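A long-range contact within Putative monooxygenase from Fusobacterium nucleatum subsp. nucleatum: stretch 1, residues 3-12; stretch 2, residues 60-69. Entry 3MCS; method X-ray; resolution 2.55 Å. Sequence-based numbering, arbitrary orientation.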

# COMPACT_ATOMS: atom_id res chain seq x y z
N TYR A 3 9.68 -6.55 19.08
CA TYR A 3 11.10 -6.66 18.70
C TYR A 3 11.28 -7.14 17.23
O TYR A 3 12.40 -7.23 16.72
N ALA A 4 10.15 -7.40 16.55
CA ALA A 4 10.12 -7.88 15.17
C ALA A 4 9.91 -6.74 14.18
O ALA A 4 9.22 -5.77 14.47
N VAL A 5 10.51 -6.88 13.01
CA VAL A 5 10.41 -5.89 11.93
C VAL A 5 9.25 -6.26 11.05
O VAL A 5 9.22 -7.38 10.55
N PRO A 6 8.30 -5.33 10.84
CA PRO A 6 7.19 -5.67 9.95
C PRO A 6 7.60 -5.76 8.47
O PRO A 6 8.42 -5.00 8.00
N ILE A 7 7.03 -6.73 7.76
CA ILE A 7 7.30 -6.91 6.35
C ILE A 7 6.17 -6.32 5.54
O ILE A 7 5.05 -6.76 5.66
N LEU A 8 6.49 -5.32 4.72
CA LEU A 8 5.55 -4.63 3.83
C LEU A 8 6.06 -4.74 2.39
O LEU A 8 7.12 -4.16 2.04
N ASN A 9 5.30 -5.49 1.58
CA ASN A 9 5.60 -5.72 0.18
C ASN A 9 4.43 -5.24 -0.68
O ASN A 9 3.27 -5.49 -0.34
N VAL A 10 4.73 -4.54 -1.76
CA VAL A 10 3.72 -4.04 -2.68
C VAL A 10 3.99 -4.67 -4.02
O VAL A 10 5.02 -4.42 -4.62
N TYR A 11 3.09 -5.54 -4.46
CA TYR A 11 3.22 -6.25 -5.73
C TYR A 11 2.35 -5.62 -6.81
O TYR A 11 1.20 -5.30 -6.55
N ASP A 12 2.87 -5.46 -8.02
CA ASP A 12 2.04 -4.95 -9.12
C ASP A 12 2.27 -5.69 -10.44
O ASP A 12 3.35 -6.22 -10.68
N GLU A 60 0.70 -6.07 0.78
CA GLU A 60 0.69 -7.19 1.71
C GLU A 60 1.58 -6.83 2.90
O GLU A 60 2.71 -6.40 2.70
N ILE A 61 1.07 -7.02 4.13
CA ILE A 61 1.83 -6.68 5.34
C ILE A 61 1.75 -7.78 6.37
O ILE A 61 0.67 -8.27 6.71
N TYR A 62 2.93 -8.17 6.86
CA TYR A 62 3.07 -9.27 7.81
C TYR A 62 3.83 -8.86 9.05
O TYR A 62 4.58 -7.89 9.07
N ASN A 63 3.67 -9.65 10.09
CA ASN A 63 4.23 -9.30 11.36
C ASN A 63 5.74 -9.47 11.38
O ASN A 63 6.42 -8.71 12.05
N ASP A 64 6.25 -10.47 10.65
CA ASP A 64 7.71 -10.74 10.56
C ASP A 64 8.05 -11.63 9.36
O ASP A 64 7.14 -12.16 8.71
N TYR A 65 9.34 -11.83 9.08
CA TYR A 65 9.73 -12.62 7.89
C TYR A 65 9.33 -14.09 7.96
O TYR A 65 9.22 -14.73 6.92
N LEU A 66 9.12 -14.62 9.15
CA LEU A 66 8.72 -16.03 9.25
C LEU A 66 7.27 -16.16 8.84
O LEU A 66 6.91 -17.13 8.14
N ALA A 67 6.44 -15.21 9.27
CA ALA A 67 5.02 -15.21 8.92
C ALA A 67 4.89 -15.14 7.41
O ALA A 67 4.07 -15.83 6.81
N PHE A 68 5.73 -14.29 6.81
CA PHE A 68 5.75 -14.12 5.37
C PHE A 68 6.20 -15.40 4.67
O PHE A 68 5.55 -15.86 3.73
N SER A 69 7.32 -15.96 5.13
CA SER A 69 7.83 -17.18 4.50
C SER A 69 6.80 -18.32 4.55
O SER A 69 6.70 -19.13 3.60

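Residues 7-12 and 60-62 run as antiparallel neighbours in one sheet, and four backbone hydrogen bonds set the register from which the side chains leave. Ile7, Asn9, Tyr62 and Glu60 project from one face. Leu8 and Ile61 project from the other.

Glu60 pairs with Asn9. Glu60 N donates to Asn9 O at 2.9 Å, and Asn9 N donates to Glu60 O at 3.0 Å. The Glu60 side chain is m at chi1 and t at chi2, which carries its carboxylate to the ring of Tyr11. Glu60 OE1 lies 3.3 Å from Tyr11 CE2, at an oblique position. The same OE1 accepts a hydrogen bond from Tyr62 OH at 2.9 Å, although the place of that hydroxyl is less sure. Glu60 OE2 is hydrogen-bonded elsewhere in the structure.

Ile61 faces Leu8 in a non-hydrogen-bonded pair. Ile61 is t at both chi angles. Leu8 is t, then p, and its end bends nearer to the other strand, so that Leu8 CD1 sits 4.0 Å from Ile61 CB. This is an apolar contact between buried residues.

Tyr62 pairs with Ile7. Tyr62 N donates to Ile7 O at 2.8 Å, and Ile7 N donates to Tyr62 O at 3.0 Å. Both side chains are m at chi1 and share a face, with Ile7 CB 4.4 Å from Tyr62 CB.

Asn63 follows the strand, and its CA-to-CB bond points away. Its backbone oxygen also lies near Ala4, with Asn63 O 4.0 Å from Ala4 CB. Ala4 points toward stretch 2 and also reaches Asp64, with Ala4 CB 4.1 Å from Asp64 CB.

Asp64 is p at chi1 and occupies the N-cap position of the helix. Its OD1 accepts from Ala67 N at 2.8 Å, a capping bond that satisfies an amide in the first turn. Ile7, m at both chi angles, packs against this helix start. Ile7 CG1 is 3.6 Å from Asp64 C and also 3.6 Å from Tyr65 N.

Tyr65 is p, and its ring leads away from stretch 1. Its CB still meets Ile7 CD1 at 4.3 Å. Leu66 makes no contact with stretch 1.

Phe68 is t and points toward stretch 1 from the helix. The Asn9 amide lies over one face of its ring. Tyr11, m at chi1, brings its hydroxyl to the ring edge, with Tyr11 OH 3.4 Å from Phe68 CE1. Phe68 thus meets two residues of the strand through a single ring.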

# COMPACT_ATOMS: atom_id res chain seq x y z
CB TYR A 3 11.85 -7.55 19.70
CG TYR A 3 11.60 -7.17 21.16
CD1 TYR A 3 11.83 -5.86 21.60
CD2 TYR A 3 11.16 -8.10 22.09
CE1 TYR A 3 11.60 -5.49 22.92
CE2 TYR A 3 10.94 -7.74 23.41
CZ TYR A 3 11.16 -6.43 23.82
OH TYR A 3 10.95 -6.07 25.13
CB ALA A 4 9.03 -8.89 15.02
CB VAL A 5 11.71 -5.85 11.07
CG1 VAL A 5 11.50 -5.03 9.81
CG2 VAL A 5 12.88 -5.33 11.90
CB PRO A 6 6.20 -4.52 10.16
CG PRO A 6 7.02 -3.38 10.67
CD PRO A 6 8.14 -3.99 11.44
CB ILE A 7 7.47 -8.40 5.95
CG1 ILE A 7 8.48 -9.12 6.88
CG2 ILE A 7 7.91 -8.49 4.52
CD1 ILE A 7 9.87 -8.50 6.93
CB LEU A 8 5.47 -3.16 4.21
CG LEU A 8 4.58 -2.27 3.34
CD1 LEU A 8 3.18 -2.82 3.28
CD2 LEU A 8 4.56 -0.86 3.89
CB ASN A 9 5.86 -7.21 -0.07
CG ASN A 9 7.12 -7.72 0.63
OD1 ASN A 9 8.05 -6.95 0.94
ND2 ASN A 9 7.17 -9.04 0.84
CB VAL A 10 3.80 -2.53 -2.82
CG1 VAL A 10 2.84 -2.07 -3.88
CG2 VAL A 10 3.51 -1.86 -1.49
CB TYR A 11 2.77 -7.69 -5.55
CG TYR A 11 3.53 -8.41 -4.49
CD1 TYR A 11 4.74 -9.01 -4.77
CD2 TYR A 11 3.02 -8.52 -3.19
CE1 TYR A 11 5.45 -9.68 -3.78
CE2 TYR A 11 3.73 -9.20 -2.21
CZ TYR A 11 4.94 -9.77 -2.51
OH TYR A 11 5.66 -10.42 -1.55
CB ASP A 12 2.25 -3.45 -9.28
CG ASP A 12 3.50 -3.08 -10.03
OD1 ASP A 12 3.51 -3.15 -11.29
OD2 ASP A 12 4.44 -2.65 -9.36
CB GLU A 60 1.20 -8.47 1.04
CG GLU A 60 0.36 -8.99 -0.16
CD GLU A 60 0.85 -10.38 -0.74
OE1 GLU A 60 1.79 -11.02 -0.26
OE2 GLU A 60 0.27 -10.85 -1.70
CB ILE A 61 1.41 -5.31 5.93
CG1 ILE A 61 2.37 -4.89 7.06
CG2 ILE A 61 -0.05 -5.32 6.34
CD1 ILE A 61 2.17 -3.44 7.52
CB TYR A 62 3.76 -10.45 7.13
CG TYR A 62 3.08 -10.89 5.87
CD1 TYR A 62 3.36 -10.27 4.67
CD2 TYR A 62 2.15 -11.90 5.88
CE1 TYR A 62 2.73 -10.67 3.50
CE2 TYR A 62 1.51 -12.31 4.71
CZ TYR A 62 1.81 -11.69 3.53
OH TYR A 62 1.21 -12.05 2.35
CB ASN A 63 3.54 -10.13 12.45
CG ASN A 63 3.27 -9.32 13.71
OD1 ASN A 63 4.10 -8.53 14.17
ND2 ASN A 63 2.08 -9.51 14.28
CB ASP A 64 8.26 -11.35 11.85
CG ASP A 64 7.69 -12.72 12.17
OD1 ASP A 64 7.25 -13.47 11.27
OD2 ASP A 64 7.71 -13.07 13.36
CB TYR A 65 11.25 -12.53 7.56
CG TYR A 65 12.23 -13.18 8.54
CD1 TYR A 65 12.50 -14.53 8.52
CD2 TYR A 65 12.95 -12.40 9.43
CE1 TYR A 65 13.41 -15.09 9.40
CE2 TYR A 65 13.86 -12.93 10.30
CZ TYR A 65 14.10 -14.28 10.30
OH TYR A 65 15.02 -14.81 11.20
CB LEU A 66 8.95 -16.58 10.67
CG LEU A 66 8.44 -18.01 10.93
CD1 LEU A 66 9.03 -19.04 9.93
CD2 LEU A 66 8.74 -18.41 12.38
CB ALA A 67 4.27 -14.05 9.58
CB PHE A 68 6.65 -12.95 4.96
CG PHE A 68 6.84 -12.82 3.48
CD1 PHE A 68 5.81 -12.34 2.67
CD2 PHE A 68 8.03 -13.18 2.89
CE1 PHE A 68 5.96 -12.23 1.30
CE2 PHE A 68 8.20 -13.06 1.53
CZ PHE A 68 7.16 -12.59 0.73
CB SER A 69 9.16 -17.62 5.12
OG SER A 69 9.19 -19.03 5.35